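Local coordinates for protein enoyl-CoA hydratase/isomerase (PDB 3QXZ) that probably hydrates or isomerises the double bond of enoyl-CoA thioesters in fatty acid metabolism, at residues Ala246-Arg251 with Pro258-Gly263; Ala205-Ala210 with His237-Gly242. One frame throughout, in Å; residues are numbered along the deposited sequence.

Contact 1: Ala246-Arg251 with Pro258-Gly263; sequences AAEGPR and PPRWAG
E248 reaches from helix 245-255 to the returning chain and takes the backbone N-H of R260. The bond runs from R260 N to E248 OE2, is 2.8 Å long and is nearly straight, with 163° at the hydrogen. OE2 accepts on its anti lone pair, the one turned away from OE1. CG anti to the backbone N (chi1 175°) and a bend at chi2 bring OE2 to R260 N. E248 OE1 faces one turn onward along the helix, where R251 NH2 lies 3.0 Å away in a salt bridge whose hydrogen bond is weak. OE2 also forms a salt bridge with R257, so this buried carboxylate is flanked by two arginines, one at each oxygen, which would be expected to stabilise its negative charge.

The R260 side chain crosses E248 obliquely, with the guanidinium and carboxylate planes 73° apart. Its stem does the touching: R260 CB is 3.5 Å from E248 OE2. The guanidinium lies farther from the helix.

The CB of W261 points away from the helix, yet its six-membered ring comes back to G249. W261 CH2 lies 3.7 Å from G249 CA, and W261 CZ3 is 3.7 Å from G249 N. The approach is oblique. P259 covers part of one ring face, with P259 CB 3.5 Å above the plane of the W261 ring and offset toward its rim.

The contact lies near the C-terminal end of the chain. After helix 245-255 the chain turns back and runs in extended form beside that helix. D245, at the helix start, bonds the backbone N of A262 and G263. On the far side of W261 lies A205, just before helix 206-222, and R137 of the second subunit packs against the W261 side chain.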
ATOM      1  N   ALA A 246      29.299   5.818 -11.586  1.00  9.35           N
ATOM      2  CA  ALA A 246      29.347   4.948 -10.411  1.00 10.45           C
ATOM      3  C   ALA A 246      30.629   5.121  -9.605  1.00 10.80           C
ATOM      4  O   ALA A 246      30.657   4.831  -8.401  1.00 11.72           O
ATOM      5  CB  ALA A 246      29.128   3.474 -10.793  1.00  9.44           C
ATOM      6  N   ALA A 247      31.682   5.593 -10.272  1.00 11.61           N
ATOM      7  CA  ALA A 247      32.926   5.905  -9.557  1.00 12.56           C
ATOM      8  C   ALA A 247      32.930   7.350  -9.083  1.00 12.08           C
ATOM      9  O   ALA A 247      33.482   7.652  -8.012  1.00 11.79           O
ATOM     10  CB  ALA A 247      34.117   5.628 -10.439  1.00 14.25           C
ATOM     11  N   GLU A 248      32.316   8.233  -9.861  1.00 11.51           N
ATOM     12  CA  GLU A 248      32.267   9.657  -9.529  1.00 12.09           C
ATOM     13  C   GLU A 248      31.469   9.976  -8.253  1.00 11.68           C
ATOM     14  O   GLU A 248      31.829  10.858  -7.477  1.00 12.24           O
ATOM     15  CB  GLU A 248      31.720  10.461 -10.716  1.00 13.36           C
ATOM     16  CG  GLU A 248      31.497  11.971 -10.460  1.00 13.65           C
ATOM     17  CD  GLU A 248      32.763  12.779 -10.092  1.00 14.50           C
ATOM     18  OE1 GLU A 248      33.895  12.249 -10.000  1.00 18.00           O
ATOM     19  OE2 GLU A 248      32.579  13.980  -9.854  1.00 16.20           O
ATOM     20  N   GLY A 249      30.360   9.280  -8.033  1.00 10.93           N
ATOM     21  CA  GLY A 249      29.577   9.519  -6.826  1.00 10.51           C
ATOM     22  C   GLY A 249      30.395   9.373  -5.547  1.00 10.79           C
ATOM     23  O   GLY A 249      30.461  10.312  -4.733  1.00 10.97           O
ATOM     24  N   PRO A 250      30.998   8.187  -5.333  1.00 10.51           N
ATOM     25  CA  PRO A 250      31.867   8.021  -4.154  1.00 10.53           C
ATOM     26  C   PRO A 250      33.093   8.936  -4.175  1.00 11.04           C
ATOM     27  O   PRO A 250      33.443   9.488  -3.123  1.00 12.74           O
ATOM     28  CB  PRO A 250      32.287   6.545  -4.222  1.00 10.89           C
ATOM     29  CG  PRO A 250      31.129   5.877  -5.020  1.00 10.64           C
ATOM     30  CD  PRO A 250      30.812   6.921  -6.063  1.00 10.20           C
ATOM     31  N   ARG A 251      33.712   9.113  -5.334  1.00 11.25           N
ATOM     32  CA  ARG A 251      34.918   9.973  -5.395  1.00 12.37           C
ATOM     33  C   ARG A 251      34.597  11.405  -4.964  1.00 12.07           C
ATOM     34  O   ARG A 251      35.348  12.001  -4.185  1.00 12.75           O
ATOM     35  CB  ARG A 251      35.504   9.977  -6.793  1.00 13.54           C
ATOM     36  CG  ARG A 251      36.719  10.881  -6.952  1.00 19.42           C
ATOM     37  CD  ARG A 251      37.226  10.849  -8.375  1.00 24.53           C
ATOM     38  NE  ARG A 251      37.237   9.474  -8.845  1.00 24.09           N
ATOM     39  CZ  ARG A 251      36.452   9.007  -9.808  1.00 23.92           C
ATOM     40  NH1 ARG A 251      36.526   7.730 -10.139  1.00 25.03           N
ATOM     41  NH2 ARG A 251      35.613   9.818 -10.451  1.00 23.84           N
ATOM     42  N   PRO A 258      30.936  18.691  -5.146  1.00 16.23           N
ATOM     43  CA  PRO A 258      29.754  18.229  -5.889  1.00 15.84           C
ATOM     44  C   PRO A 258      30.137  17.213  -6.958  1.00 15.03           C
ATOM     45  O   PRO A 258      31.193  17.330  -7.573  1.00 15.69           O
ATOM     46  CB  PRO A 258      29.217  19.511  -6.545  1.00 16.47           C
ATOM     47  CG  PRO A 258      29.767  20.634  -5.697  1.00 17.87           C
ATOM     48  CD  PRO A 258      31.149  20.147  -5.335  1.00 17.25           C
ATOM     49  N   PRO A 259      29.276  16.204  -7.186  1.00 13.26           N
ATOM     50  CA  PRO A 259      29.589  15.243  -8.235  1.00 13.33           C
ATOM     51  C   PRO A 259      29.472  15.874  -9.629  1.00 14.09           C
ATOM     52  O   PRO A 259      28.636  16.754  -9.834  1.00 15.82           O
ATOM     53  CB  PRO A 259      28.542  14.141  -8.020  1.00 12.56           C
ATOM     54  CG  PRO A 259      27.382  14.826  -7.352  1.00 13.05           C
ATOM     55  CD  PRO A 259      28.014  15.894  -6.480  1.00 14.08           C
ATOM     56  N   ARG A 260      30.333  15.439 -10.544  1.00 13.95           N
ATOM     57  CA  ARG A 260      30.315  15.893 -11.932  1.00 14.38           C
ATOM     58  C   ARG A 260      29.745  14.777 -12.779  1.00 14.08           C
ATOM     59  O   ARG A 260      30.478  13.982 -13.348  1.00 15.62           O
ATOM     60  CB  ARG A 260      31.741  16.265 -12.385  1.00 16.56           C
ATOM     61  CG  ARG A 260      32.379  17.316 -11.524  1.00 17.52           C
ATOM     62  CD  ARG A 260      33.761  17.689 -12.034  1.00 22.90           C
ATOM     63  NE  ARG A 260      34.338  18.739 -11.207  1.00 24.20           N
ATOM     64  CZ  ARG A 260      35.259  19.610 -11.628  1.00 25.09           C
ATOM     65  NH1 ARG A 260      35.719  19.569 -12.879  1.00 26.46           N
ATOM     66  NH2 ARG A 260      35.712  20.533 -10.793  1.00 25.67           N
ATOM     67  N   TRP A 261      28.419  14.697 -12.834  1.00 13.03           N
ATOM     68  CA  TRP A 261      27.793  13.588 -13.544  1.00 12.12           C
ATOM     69  C   TRP A 261      27.952  13.701 -15.060  1.00 13.18           C
ATOM     70  O   TRP A 261      27.803  14.797 -15.627  1.00 14.93           O
ATOM     71  CB  TRP A 261      26.305  13.503 -13.204  1.00 11.48           C
ATOM     72  CG  TRP A 261      25.930  13.423 -11.766  1.00  9.71           C
ATOM     73  CD1 TRP A 261      25.103  14.288 -11.119  1.00 10.31           C
ATOM     74  CD2 TRP A 261      26.298  12.416 -10.806  1.00  8.68           C
ATOM     75  NE1 TRP A 261      24.926  13.894  -9.811  1.00 10.39           N
ATOM     76  CE2 TRP A 261      25.638  12.742  -9.589  1.00  8.79           C
ATOM     77  CE3 TRP A 261      27.125  11.280 -10.847  1.00  9.62           C
ATOM     78  CZ2 TRP A 261      25.772  11.962  -8.433  1.00  8.77           C
ATOM     79  CZ3 TRP A 261      27.273  10.508  -9.689  1.00  9.96           C
ATOM     80  CH2 TRP A 261      26.596  10.858  -8.502  1.00  9.59           C
ATOM     81  N   ALA A 262      28.225  12.567 -15.698  1.00 13.68           N
ATOM     82  CA  ALA A 262      28.324  12.514 -17.165  1.00 16.76           C
ATOM     83  C   ALA A 262      27.078  11.925 -17.808  1.00 18.00           C
ATOM     84  O   ALA A 262      26.798  12.199 -18.980  1.00 19.17           O
ATOM     85  CB  ALA A 262      29.536  11.706 -17.582  1.00 16.91           C
ATOM     86  N   GLY A 263      26.334  11.102 -17.062  1.00 18.13           N
ATOM     87  CA  GLY A 263      25.227  10.325 -17.636  1.00 20.04           C
ATOM     88  C   GLY A 263      25.751   9.301 -18.627  1.00 21.95           C
ATOM     89  O   GLY A 263      26.970   9.097 -18.740  1.00 22.17           O
TER

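Contact 2: Ala205-Ala210 with His237-Gly242. With EDO (1,2-ethanediol), chain H.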
ATOM      1  N   ALA A 205      22.532  10.861  -9.622  1.00  8.28           N
ATOM      2  CA  ALA A 205      23.062  10.606 -10.972  1.00  8.84           C
ATOM      3  C   ALA A 205      21.909  10.481 -11.981  1.00  8.87           C
ATOM      4  O   ALA A 205      20.871   9.888 -11.660  1.00  8.93           O
ATOM      5  CB  ALA A 205      23.922   9.351 -10.993  1.00  9.19           C
ATOM      6  N   PRO A 206      22.069  11.022 -13.203  1.00  8.47           N
ATOM      7  CA  PRO A 206      20.945  11.002 -14.169  1.00  8.95           C
ATOM      8  C   PRO A 206      20.464   9.599 -14.518  1.00  8.91           C
ATOM      9  O   PRO A 206      19.251   9.335 -14.496  1.00  8.72           O
ATOM     10  CB  PRO A 206      21.504  11.721 -15.414  1.00  9.52           C
ATOM     11  CG  PRO A 206      22.938  12.025 -15.120  1.00 12.09           C
ATOM     12  CD  PRO A 206      23.231  11.801 -13.681  1.00  8.50           C
ATOM     13  N   GLU A 207      21.382   8.683 -14.818  1.00  8.53           N
ATOM     14  CA  GLU A 207      20.970   7.334 -15.191  1.00  8.66           C
ATOM     15  C   GLU A 207      20.439   6.567 -13.978  1.00  8.54           C
ATOM     16  O   GLU A 207      19.546   5.720 -14.107  1.00  8.08           O
ATOM     17  CB  GLU A 207      22.102   6.577 -15.909  1.00  9.66           C
ATOM     18  CG  GLU A 207      21.630   5.329 -16.649  1.00 11.67           C
ATOM     19  CD  GLU A 207      20.719   5.585 -17.846  1.00 14.53           C
ATOM     20  OE1 GLU A 207      20.541   6.748 -18.288  1.00 16.19           O
ATOM     21  OE2 GLU A 207      20.181   4.590 -18.355  1.00 18.31           O
ATOM     22  N   SER A 208      20.996   6.823 -12.794  1.00  7.96           N
ATOM     23  CA  SER A 208      20.477   6.217 -11.561  1.00  7.44           C
ATOM     24  C   SER A 208      18.993   6.572 -11.366  1.00  7.23           C
ATOM     25  O   SER A 208      18.158   5.687 -11.098  1.00  7.47           O
ATOM     26  CB  SER A 208      21.285   6.725 -10.364  1.00  7.83           C
ATOM     27  OG  SER A 208      22.612   6.228 -10.404  1.00  7.67           O
ATOM     28  N   ALA A 209      18.668   7.856 -11.489  1.00  7.23           N
ATOM     29  CA  ALA A 209      17.263   8.272 -11.347  1.00  7.85           C
ATOM     30  C   ALA A 209      16.383   7.637 -12.409  1.00  8.00           C
ATOM     31  O   ALA A 209      15.291   7.153 -12.092  1.00  8.02           O
ATOM     32  CB  ALA A 209      17.147   9.777 -11.411  1.00  8.89           C
ATOM     33  N   ALA A 210      16.847   7.618 -13.658  1.00  7.51           N
ATOM     34  CA  ALA A 210      16.021   7.096 -14.758  1.00  7.53           C
ATOM     35  C   ALA A 210      15.740   5.606 -14.578  1.00  7.29           C
ATOM     36  O   ALA A 210      14.590   5.164 -14.738  1.00  7.94           O
ATOM     37  CB  ALA A 210      16.719   7.347 -16.099  1.00  8.01           C
ATOM     38  N   HIS A 237      22.156  -2.581 -12.519  1.00  7.25           N
ATOM     39  CA  HIS A 237      23.444  -2.413 -11.845  1.00  8.27           C
ATOM     40  C   HIS A 237      24.600  -2.625 -12.803  1.00  9.06           C
ATOM     41  O   HIS A 237      25.577  -1.884 -12.738  1.00  9.47           O
ATOM     42  CB  HIS A 237      23.556  -3.316 -10.621  1.00  8.61           C
ATOM     43  CG  HIS A 237      23.099  -2.647  -9.365  1.00  8.70           C
ATOM     44  ND1 HIS A 237      21.771  -2.408  -9.083  1.00  7.81           N
ATOM     45  CD2 HIS A 237      23.808  -2.110  -8.339  1.00  8.49           C
ATOM     46  CE1 HIS A 237      21.674  -1.769  -7.922  1.00  7.83           C
ATOM     47  NE2 HIS A 237      22.901  -1.572  -7.459  1.00 10.12           N
ATOM     48  N   LEU A 238      24.538  -3.627 -13.685  1.00  8.99           N
ATOM     49  CA  LEU A 238      25.638  -3.793 -14.642  1.00 10.14           C
ATOM     50  C   LEU A 238      25.742  -2.571 -15.542  1.00 10.44           C
ATOM     51  O   LEU A 238      26.858  -2.121 -15.824  1.00 11.32           O
ATOM     52  CB  LEU A 238      25.477  -5.102 -15.436  1.00 10.83           C
ATOM     53  CG  LEU A 238      25.620  -6.418 -14.660  1.00 13.02           C
ATOM     54  CD1 LEU A 238      25.422  -7.591 -15.615  1.00 16.99           C
ATOM     55  CD2 LEU A 238      26.984  -6.494 -13.983  1.00 14.68           C
ATOM     56  N   ARG A 239      24.619  -2.020 -15.981  1.00 10.26           N
ATOM     57  CA  ARG A 239      24.618  -0.800 -16.788  1.00 11.28           C
ATOM     58  C   ARG A 239      25.227   0.373 -16.033  1.00 10.57           C
ATOM     59  O   ARG A 239      26.098   1.076 -16.576  1.00 12.01           O
ATOM     60  CB  ARG A 239      23.196  -0.471 -17.247  1.00 11.48           C
ATOM     61  CG  ARG A 239      23.045   0.803 -18.075  1.00 14.50           C
ATOM     62  CD  ARG A 239      21.663   0.881 -18.709  1.00 16.46           C
ATOM     63  NE  ARG A 239      21.376   2.162 -19.363  1.00 18.79           N
ATOM     64  CZ  ARG A 239      21.744   2.473 -20.606  1.00 22.26           C
ATOM     65  NH1 ARG A 239      22.449   1.612 -21.338  1.00 22.91           N
ATOM     66  NH2 ARG A 239      21.423   3.660 -21.119  1.00 24.05           N
ATOM     67  N   LEU A 240      24.807   0.581 -14.786  1.00  9.63           N
ATOM     68  CA  LEU A 240      25.321   1.688 -13.976  1.00  9.46           C
ATOM     69  C   LEU A 240      26.777   1.510 -13.573  1.00 10.00           C
ATOM     70  O   LEU A 240      27.576   2.464 -13.652  1.00  9.60           O
ATOM     71  CB  LEU A 240      24.457   1.846 -12.716  1.00  8.59           C
ATOM     72  CG  LEU A 240      23.037   2.302 -13.048  1.00  8.26           C
ATOM     73  CD1 LEU A 240      22.120   2.037 -11.838  1.00  9.38           C
ATOM     74  CD2 LEU A 240      22.982   3.783 -13.481  1.00  9.37           C
ATOM     75  N   MET A 241      27.141   0.309 -13.146  1.00 10.26           N
ATOM     76  CA  MET A 241      28.529   0.060 -12.735  1.00 11.63           C
ATOM     77  C   MET A 241      29.494   0.088 -13.920  1.00 13.00           C
ATOM     78  O   MET A 241      30.701   0.236 -13.715  1.00 14.71           O
ATOM     79  CB  MET A 241      28.623  -1.260 -11.967  1.00 11.95           C
ATOM     80  CG  MET A 241      27.874  -1.232 -10.646  1.00 13.40           C
ATOM     81  SD  MET A 241      27.886  -2.811  -9.779  1.00 19.89           S
ATOM     82  CE  MET A 241      27.688  -4.008 -11.087  1.00 18.84           C
ATOM     83  N   GLY A 242      28.987  -0.058 -15.136  1.00 12.34           N
ATOM     84  CA  GLY A 242      29.824   0.060 -16.326  1.00 13.37           C
ATOM     85  C   GLY A 242      29.976   1.484 -16.810  1.00 13.52           C
ATOM     86  O   GLY A 242      30.530   1.688 -17.900  1.00 15.16           O
TER
HETATM   87  C1  EDO H 266      16.492  11.202 -16.095  1.00 23.33           C
HETATM   88  O1  EDO H 266      16.708  10.881 -14.720  1.00 23.42           O
HETATM   89  C2  EDO H 266      16.579  12.716 -16.197  1.00 19.42           C
HETATM   90  O2  EDO H 266      17.943  13.169 -16.007  1.00 17.59           O
HETATM   91  O   HOH W   1      20.638   6.601 -20.923  1.00 26.41           O
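Two antiparallel helices of the C-terminal helical region of this crotonase-fold subunit meet here, the start of helix 206-222 against the end of helix 226-241. The axes of segments 206-210 and 237-241 run at 168° and approach to 10.4 Å. In the E207-R239 salt bridge, R239 grips one oxygen side-on with two nitrogens. R239 NE is 2.9 Å from E207 OE2, and R239 NH2 is 3.2 Å from the same E207 OE2. That oxygen lies in the guanidinium plane, but the nitrogens meet it from above the carboxylate plane, both from the same face. The two side chains cross at about a right angle. R239, with CG anti to the backbone N (chi1 179°) and extended from CG to NE, carries its guanidinium across to E207.

Next to the bridge L240 packs its CD2 branch against helix 206-222, 3.8 Å from E207 CG and 3.7 Å from S208 N. S208 OG has its polar partner in another chain, the carbonyl O of V140 of the second subunit. A141 of that subunit packs on L240, so the helix pair also lies at the subunit interface. A 1,2-ethanediol, probably from the crystallisation liquor, donates from O1 to P206 O at 3.0 Å and also bonds R53. A water also bridges the charged pair, donating to E207 OE1 at 2.6 Å and accepting a weak bond from R239 NH2.

Contacts 1 and 2 are neighbours in the C-terminal part of the chain, their centres about 11 Å apart. Helix 245-255 comes directly after helix 226-241, and A246 CB lies 3.4 Å from L240 O. W261 makes the other join: its CE2 is 3.6 Å from A205 CA, and its CB is 3.5 Å from P206 CD. The tryptophan is thus packed between helix 245-255 and the start of helix 206-222. Both contacts touch the second subunit, through G139 among others. The side chains of W261 and E207 are about 13 and 10 Å from a bound potassium ion, so neither is a ligand of it; L46, D47, D49, V52 and T99 bind potassium in this protein.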